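Local atomic coordinates of AxyAgu115A (Amphibacillus xylanus NBRC 15112, PDB entry 6NPS), a protein that acts as a family GH115 alpha-glucuronidase, a glycoside hydrolase that probably releases glucuronic acid side groups from xylans such as arabinoglucuronoxylan. Residues A[122-125]-A[126-130]; A[730-734]-A[735-739]; A[900-903]-A[904-908]. The protein carries 3 engineered substitutions. All blocks are in the same frame, centred on the assembly; numbering follows the deposited sequence.

From the N terminus, the three contacts come in series: none nests in or crosses another, and each joins two directly adjoining segments, so all three are local. Contact 1 is continuous helix and closes no loop; it is a piece of helix 120-133, between helix 30-47 and the four-stranded mixed sheet of the N-terminal region. Contact 2 closes the short loop between strands 729-732 and 739-746, which belong to two different sheets far along the chain; its centre lies about 68 Å from that of contact 1. Contact 3 turns the chain into helix 904-912 of the C-terminal region and reaches the loop after barrel strand 379-383. Its centre is about 45 Å from that of contact 1 and 49 Å from that of contact 2.

Contact 1 (A[122-125]-A[126-130]); sequences GTIY and GLFHL
Ile124 and Phe128 lie side by side one helical turn apart and point the same way, with Ile124 CG2 3.9 Å from Phe128 CE2. That methyl is anti to the backbone N (the CG1 branch has chi1 -71°), which sends it along the helix toward the ring. Both side chains are buried and touch Ile35 of helix 30-47, and the broad Phe128 ring also reaches Val39 and Leu206. Next to them Leu127 N donates to Thr123 O over 2.9 Å in an almost straight bond (169°), and Leu127 CG rests 3.5 Å from Thr123 O. Phe128 N reaches Ile124 O at 3.0 Å in similar fashion. Gly126, donating to Gly122 O, keeps its part of the helix slim. Within the helix the looser side is that of His129: its backbone N bonds Tyr125 O, but of its side chain only CB comes near that carbonyl, and the partly exposed imidazole leads off to Phe97, Phe99 and Tyr161, close to a bound glycerol. Tyr125 leaves the other way and is itself buried, beside Phe97, with its OH bonded to Gly210 O. The i to i+4 ladder is that of a largely buried alpha-helix, here packed between a helix and a mixed beta-sheet.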
loop_
_atom_site.group_PDB
_atom_site.type_symbol
_atom_site.label_atom_id
_atom_site.label_comp_id
_atom_site.label_asym_id
_atom_site.label_seq_id
_atom_site.Cartn_x
_atom_site.Cartn_y
_atom_site.Cartn_z
ATOM N N GLY A 122 19.189 -57.518 2.423
ATOM C CA GLY A 122 18.269 -58.313 3.224
ATOM C C GLY A 122 18.830 -58.633 4.599
ATOM O O GLY A 122 18.108 -58.588 5.599
ATOM N N THR A 123 20.115 -59.005 4.669
ATOM C CA THR A 123 20.712 -59.254 5.980
ATOM C C THR A 123 20.728 -57.987 6.804
ATOM O O THR A 123 20.407 -58.002 8.002
ATOM C CB THR A 123 22.135 -59.800 5.827
ATOM O OG1 THR A 123 22.143 -60.859 4.857
ATOM C CG2 THR A 123 22.676 -60.356 7.152
ATOM N N ILE A 124 21.058 -56.862 6.167
ATOM C CA ILE A 124 21.141 -55.599 6.892
ATOM C C ILE A 124 19.792 -55.210 7.450
ATOM O O ILE A 124 19.697 -54.749 8.601
ATOM C CB ILE A 124 21.714 -54.505 5.972
ATOM C CG1 ILE A 124 23.200 -54.813 5.752
ATOM C CG2 ILE A 124 21.433 -53.125 6.563
ATOM C CD1 ILE A 124 23.923 -53.890 4.702
ATOM N N TYR A 125 18.724 -55.373 6.648
ATOM C CA TYR A 125 17.375 -55.074 7.138
ATOM C C TYR A 125 16.971 -55.999 8.283
ATOM O O TYR A 125 16.255 -55.580 9.197
ATOM C CB TYR A 125 16.359 -55.187 5.992
ATOM C CG TYR A 125 16.624 -54.198 4.869
ATOM C CD1 TYR A 125 17.287 -52.989 5.111
ATOM C CD2 TYR A 125 16.180 -54.457 3.587
ATOM C CE1 TYR A 125 17.537 -52.074 4.061
ATOM C CE2 TYR A 125 16.424 -53.551 2.534
ATOM C CZ TYR A 125 17.101 -52.380 2.771
ATOM O OH TYR A 125 17.316 -51.534 1.700
ATOM N N GLY A 126 17.436 -57.248 8.257
ATOM C CA GLY A 126 17.088 -58.179 9.324
ATOM C C GLY A 126 17.812 -57.862 10.623
ATOM O O GLY A 126 17.233 -57.969 11.713
ATOM N N LEU A 127 19.089 -57.473 10.521
ATOM C CA LEU A 127 19.820 -56.959 11.679
ATOM C C LEU A 127 19.112 -55.758 12.296
ATOM O O LEU A 127 18.863 -55.721 13.506
ATOM C CB LEU A 127 21.241 -56.607 11.269
ATOM C CG LEU A 127 22.089 -57.872 11.118
ATOM C CD1 LEU A 127 23.389 -57.550 10.398
ATOM C CD2 LEU A 127 22.388 -58.568 12.467
ATOM N N PHE A 128 18.727 -54.782 11.476
ATOM C CA PHE A 128 18.030 -53.641 12.044
ATOM C C PHE A 128 16.627 -54.013 12.526
ATOM O O PHE A 128 16.060 -53.302 13.362
ATOM C CB PHE A 128 17.978 -52.520 11.012
ATOM C CG PHE A 128 19.293 -51.776 10.848
ATOM C CD1 PHE A 128 20.109 -51.510 11.953
ATOM C CD2 PHE A 128 19.706 -51.330 9.591
ATOM C CE1 PHE A 128 21.306 -50.773 11.813
ATOM C CE2 PHE A 128 20.895 -50.603 9.443
ATOM C CZ PHE A 128 21.688 -50.316 10.560
ATOM N N HIS A 129 16.048 -55.109 12.029
ATOM C CA HIS A 129 14.796 -55.595 12.613
ATOM C C HIS A 129 15.005 -55.990 14.072
ATOM O O HIS A 129 14.150 -55.720 14.927
ATOM C CB HIS A 129 14.258 -56.772 11.795
ATOM C CG HIS A 129 12.838 -57.124 12.091
ATOM N ND1 HIS A 129 11.769 -56.387 11.623
ATOM C CD2 HIS A 129 12.307 -58.160 12.790
ATOM C CE1 HIS A 129 10.642 -56.954 12.021
ATOM N NE2 HIS A 129 10.942 -58.024 12.741
ATOM N N LEU A 130 16.147 -56.612 14.390
ATOM C CA LEU A 130 16.439 -56.871 15.800
ATOM C C LEU A 130 16.466 -55.563 16.580
ATOM O O LEU A 130 15.848 -55.439 17.650
ATOM C CB LEU A 130 17.775 -57.612 15.942
ATOM C CG LEU A 130 18.306 -57.704 17.387
ATOM C CD1 LEU A 130 17.239 -58.285 18.379
ATOM C CD2 LEU A 130 19.619 -58.545 17.446
#

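Contact 2 (A[730-734]-A[735-739]); sequences GVLDG and KNKLS
Asp733 OD1 is gripped by three backbone nitrogens of the residues that follow it. Lys735 N donates over 2.7 Å to the anti lone pair of Asp733 OD1, Lys737 N arrives at the same oxygen at 3.0 Å on the syn side, 26° out of the carboxylate plane, and Asn736 N adds a weak, strongly bent bond. The reach to Lys735 N makes this an Asx turn, set in the short loop that carries the chain from strand 729-732 of one sheet to strand 739-746 of another, in a region that looks like a beta-sandwich. Asp733 CG sits between the backbone N and the carbonyl carbon (chi1 50°), which swings the carboxylate back over the turn; aspartate suits the place because its short arm ends in an acceptor at just this reach. The return direction is backbone to backbone: Lys737 O takes Asp733 N at 3.0 Å, in the carbonyl plane, and also Gly734 N at 3.3 Å, from above that plane. Gly734 has a positive phi, at which a CB would jam against the preceding carbonyl oxygen, which suits glycine. Leu738 CD2 packs on its peptide. Beside these hydrogen bonds, buried Leu732 faces Ile704 and Tyr714, and its CD2 methyl touches both the aliphatic part of Lys737, 3.5 Å from Lys737 CG, and the backbone at Ser739 C, 3.6 Å away, while CD1 is more distant. A lysine serves here because its methylenes can cover the leucine while its charge leaves for the surface: the bent chain brings Lys737 NZ to Ser739 O at 2.8 Å, in that carbonyl's plane, and into a salt bridge with Glu740 OE1.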
loop_
_atom_site.group_PDB
_atom_site.type_symbol
_atom_site.label_atom_id
_atom_site.label_comp_id
_atom_site.label_asym_id
_atom_site.label_seq_id
_atom_site.Cartn_x
_atom_site.Cartn_y
_atom_site.Cartn_z
ATOM N N GLY A 730 -19.976 2.381 28.674
ATOM C CA GLY A 730 -18.570 2.117 28.913
ATOM C C GLY A 730 -17.750 3.333 28.548
ATOM O O GLY A 730 -18.255 4.324 28.016
ATOM N N VAL A 731 -16.470 3.252 28.854
ATOM C CA VAL A 731 -15.554 4.322 28.507
ATOM C C VAL A 731 -14.238 3.672 28.093
ATOM O O VAL A 731 -13.828 2.651 28.652
ATOM C CB VAL A 731 -15.395 5.340 29.656
ATOM C CG1 VAL A 731 -15.030 4.644 30.939
ATOM C CG2 VAL A 731 -14.364 6.404 29.302
ATOM N N LEU A 732 -13.637 4.203 27.046
ATOM C CA LEU A 732 -12.303 3.820 26.631
ATOM C C LEU A 732 -11.401 5.036 26.783
ATOM O O LEU A 732 -11.867 6.175 26.762
ATOM C CB LEU A 732 -12.314 3.297 25.199
ATOM C CG LEU A 732 -13.189 2.069 24.904
ATOM C CD1 LEU A 732 -13.316 1.914 23.412
ATOM C CD2 LEU A 732 -12.555 0.811 25.460
ATOM N N ASP A 733 -10.101 4.810 26.956
ATOM C CA ASP A 733 -9.219 5.943 27.198
ATOM C C ASP A 733 -8.014 6.030 26.276
ATOM O O ASP A 733 -7.254 6.992 26.389
ATOM C CB ASP A 733 -8.717 5.939 28.642
ATOM C CG ASP A 733 -8.169 4.600 29.039
ATOM O OD1 ASP A 733 -7.241 4.116 28.362
ATOM O OD2 ASP A 733 -8.677 4.016 30.016
ATOM N N GLY A 734 -7.797 5.073 25.389
ATOM C CA GLY A 734 -6.614 5.199 24.561
ATOM C C GLY A 734 -5.294 4.914 25.256
ATOM O O GLY A 734 -4.262 4.828 24.575
ATOM N N LYS A 735 -5.288 4.727 26.579
ATOM C CA LYS A 735 -4.058 4.374 27.284
ATOM C C LYS A 735 -4.158 3.000 27.934
ATOM O O LYS A 735 -3.451 2.089 27.503
ATOM C CB LYS A 735 -3.675 5.475 28.273
ATOM C CG LYS A 735 -3.491 6.823 27.574
ATOM C CD LYS A 735 -2.577 7.760 28.360
ATOM C CE LYS A 735 -1.627 8.557 27.448
ATOM N NZ LYS A 735 -0.433 7.790 26.950
ATOM N N ASN A 736 -5.027 2.791 28.929
ATOM C CA ASN A 736 -5.110 1.444 29.489
ATOM C C ASN A 736 -6.143 0.585 28.741
ATOM O O ASN A 736 -5.888 -0.591 28.452
ATOM C CB ASN A 736 -5.379 1.458 31.003
ATOM C CG ASN A 736 -6.415 2.489 31.411
ATOM O OD1 ASN A 736 -7.616 2.188 31.409
ATOM N ND2 ASN A 736 -5.982 3.723 31.687
ATOM N N LYS A 737 -7.312 1.137 28.424
ATOM C CA LYS A 737 -8.330 0.391 27.686
ATOM C C LYS A 737 -8.482 0.989 26.293
ATOM O O LYS A 737 -8.974 2.112 26.133
ATOM C CB LYS A 737 -9.670 0.377 28.424
ATOM C CG LYS A 737 -10.587 -0.744 27.908
ATOM C CD LYS A 737 -11.011 -1.728 29.001
ATOM C CE LYS A 737 -12.115 -2.667 28.513
ATOM N NZ LYS A 737 -11.719 -3.573 27.371
ATOM N N LEU A 738 -8.071 0.222 25.294
ATOM C CA LEU A 738 -8.023 0.658 23.906
ATOM C C LEU A 738 -9.215 0.190 23.083
ATOM O O LEU A 738 -9.562 0.836 22.089
ATOM C CB LEU A 738 -6.749 0.138 23.230
ATOM C CG LEU A 738 -5.411 0.363 23.934
ATOM C CD1 LEU A 738 -4.198 0.090 22.971
ATOM C CD2 LEU A 738 -5.392 1.780 24.433
ATOM N N SER A 739 -9.820 -0.944 23.440
ATOM C CA SER A 739 -10.955 -1.448 22.688
ATOM C C SER A 739 -11.838 -2.251 23.623
ATOM O O SER A 739 -11.433 -2.613 24.728
ATOM C CB SER A 739 -10.521 -2.296 21.469
ATOM O OG SER A 739 -9.738 -3.410 21.827
#

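Contact 3 (A[900-903]-A[904-908]); sequences HVDG and PHWGI
A type II beta turn from His900 to Gly903, closed by Gly903 N to His900 O at 2.8 Å, leads straight into helix 904-912, whose first turn is tied back by Gly907 N to Gly903 O at 3.1 Å. Gly903 is the N-cap, and a CB there would strike His900 CE1, since its CA already lies over a face of that imidazole; Pro904, lacking an N-H, suits the first helical position, whose N-H would have no carbonyl of the helix to donate to. Asp902 takes the positive-phi corner of the turn, a conformation that aspartate tolerates better than most residues.

The Val901-Asp902 part of the turn lies against one face of the Trp906 indole. At chi1 167° the Trp906 ring points away from its own N and folds back over the loop. Val901 CA makes a CH-pi contact, 4.0 Å from the centroid of the five-membered ring of Trp906 and 19° off its normal, and Val901 CG1 meets Trp906 CE2 at 4.0 Å on the same face. The peptide continues under the six-membered ring, with Asp902 N 3.2 Å from Trp906 CE3, while the Asp902 carboxylate, turned 76° to the ring, sets OD2 3.7 Å from Trp906 CZ3. Gly903 O stands at the ring's edge, in its plane. Beyond the turn, Trp906 NE1 donates to Asp385 OD2 and the ring meets His387, both on the loop after barrel strand 379-383. Replacing this indole by an alanine is likely to leave Asp385 without its donor and a gap beside Val901.

One broad ring thus serves two chemistries: its face, held by C-H groups and a peptide, probably helps fix its tilt, and its single N-H is directed at Asp385, on a loop of the eight-stranded parallel barrel, joining the C-terminal region to it.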
loop_
_atom_site.group_PDB
_atom_site.type_symbol
_atom_site.label_atom_id
_atom_site.label_comp_id
_atom_site.label_asym_id
_atom_site.label_seq_id
_atom_site.Cartn_x
_atom_site.Cartn_y
_atom_site.Cartn_z
ATOM N N HIS A 900 -0.009 -24.852 -18.051
ATOM C CA HIS A 900 1.132 -25.760 -18.138
ATOM C C HIS A 900 2.018 -25.527 -16.928
ATOM O O HIS A 900 2.122 -24.402 -16.430
ATOM C CB HIS A 900 1.937 -25.580 -19.453
ATOM C CG HIS A 900 2.520 -24.210 -19.626
ATOM N ND1 HIS A 900 1.758 -23.119 -19.987
ATOM C CD2 HIS A 900 3.789 -23.749 -19.488
ATOM C CE1 HIS A 900 2.530 -22.046 -20.056
ATOM N NE2 HIS A 900 3.765 -22.403 -19.757
ATOM N N VAL A 901 2.636 -26.602 -16.443
ATOM C CA VAL A 901 3.619 -26.459 -15.381
ATOM C C VAL A 901 4.674 -25.433 -15.791
ATOM O O VAL A 901 5.119 -25.387 -16.952
ATOM C CB VAL A 901 4.226 -27.840 -15.064
ATOM C CG1 VAL A 901 5.389 -27.723 -14.090
ATOM C CG2 VAL A 901 3.130 -28.764 -14.500
ATOM N N ASP A 902 5.046 -24.574 -14.836
ATOM C CA ASP A 902 5.940 -23.433 -14.939
ATOM C C ASP A 902 5.271 -22.236 -15.607
ATOM O O ASP A 902 5.937 -21.212 -15.779
ATOM C CB ASP A 902 7.256 -23.751 -15.671
ATOM C CG ASP A 902 8.121 -24.737 -14.897
ATOM O OD1 ASP A 902 8.652 -25.694 -15.516
ATOM O OD2 ASP A 902 8.251 -24.564 -13.659
ATOM N N GLY A 903 3.992 -22.319 -15.989
ATOM C CA GLY A 903 3.308 -21.157 -16.507
ATOM C C GLY A 903 2.862 -20.215 -15.398
ATOM O O GLY A 903 3.117 -20.433 -14.212
ATOM N N PRO A 904 2.191 -19.112 -15.800
ATOM C CA PRO A 904 1.760 -18.096 -14.826
ATOM C C PRO A 904 0.705 -18.584 -13.853
ATOM O O PRO A 904 0.832 -18.327 -12.654
ATOM C CB PRO A 904 1.205 -16.967 -15.708
ATOM C CG PRO A 904 1.011 -17.593 -17.094
ATOM C CD PRO A 904 2.055 -18.644 -17.193
ATOM N N HIS A 905 -0.335 -19.270 -14.342
ATOM C CA HIS A 905 -1.396 -19.740 -13.446
ATOM C C HIS A 905 -0.903 -20.857 -12.545
ATOM O O HIS A 905 -1.290 -20.935 -11.364
ATOM C CB HIS A 905 -2.598 -20.236 -14.255
ATOM C CG HIS A 905 -3.298 -19.154 -15.010
ATOM N ND1 HIS A 905 -4.083 -18.204 -14.387
ATOM C CD2 HIS A 905 -3.331 -18.864 -16.334
ATOM C CE1 HIS A 905 -4.569 -17.377 -15.297
ATOM N NE2 HIS A 905 -4.129 -17.755 -16.485
ATOM N N TRP A 906 -0.119 -21.791 -13.116
ATOM C CA TRP A 906 0.479 -22.853 -12.322
ATOM C C TRP A 906 1.238 -22.259 -11.146
ATOM O O TRP A 906 1.139 -22.753 -10.019
ATOM C CB TRP A 906 1.424 -23.717 -13.207
ATOM C CG TRP A 906 2.337 -24.647 -12.337
ATOM C CD1 TRP A 906 2.017 -25.888 -11.859
ATOM C CD2 TRP A 906 3.646 -24.339 -11.813
ATOM N NE1 TRP A 906 3.052 -26.381 -11.087
ATOM C CE2 TRP A 906 4.062 -25.448 -11.048
ATOM C CE3 TRP A 906 4.506 -23.239 -11.926
ATOM C CZ2 TRP A 906 5.297 -25.482 -10.373
ATOM C CZ3 TRP A 906 5.776 -23.293 -11.291
ATOM C CH2 TRP A 906 6.155 -24.415 -10.538
ATOM N N GLY A 907 1.979 -21.171 -11.393
ATOM C CA GLY A 907 2.824 -20.606 -10.354
ATOM C C GLY A 907 2.040 -19.939 -9.233
ATOM O O GLY A 907 2.393 -20.084 -8.058
ATOM N N ILE A 908 0.985 -19.182 -9.574
ATOM C CA ILE A 908 0.081 -18.638 -8.546
ATOM C C ILE A 908 -0.513 -19.770 -7.714
ATOM O O ILE A 908 -0.494 -19.749 -6.473
ATOM C CB ILE A 908 -1.050 -17.822 -9.192
ATOM C CG1 ILE A 908 -0.520 -16.540 -9.843
ATOM C CG2 ILE A 908 -2.134 -17.449 -8.132
ATOM C CD1 ILE A 908 -1.476 -16.045 -10.904
#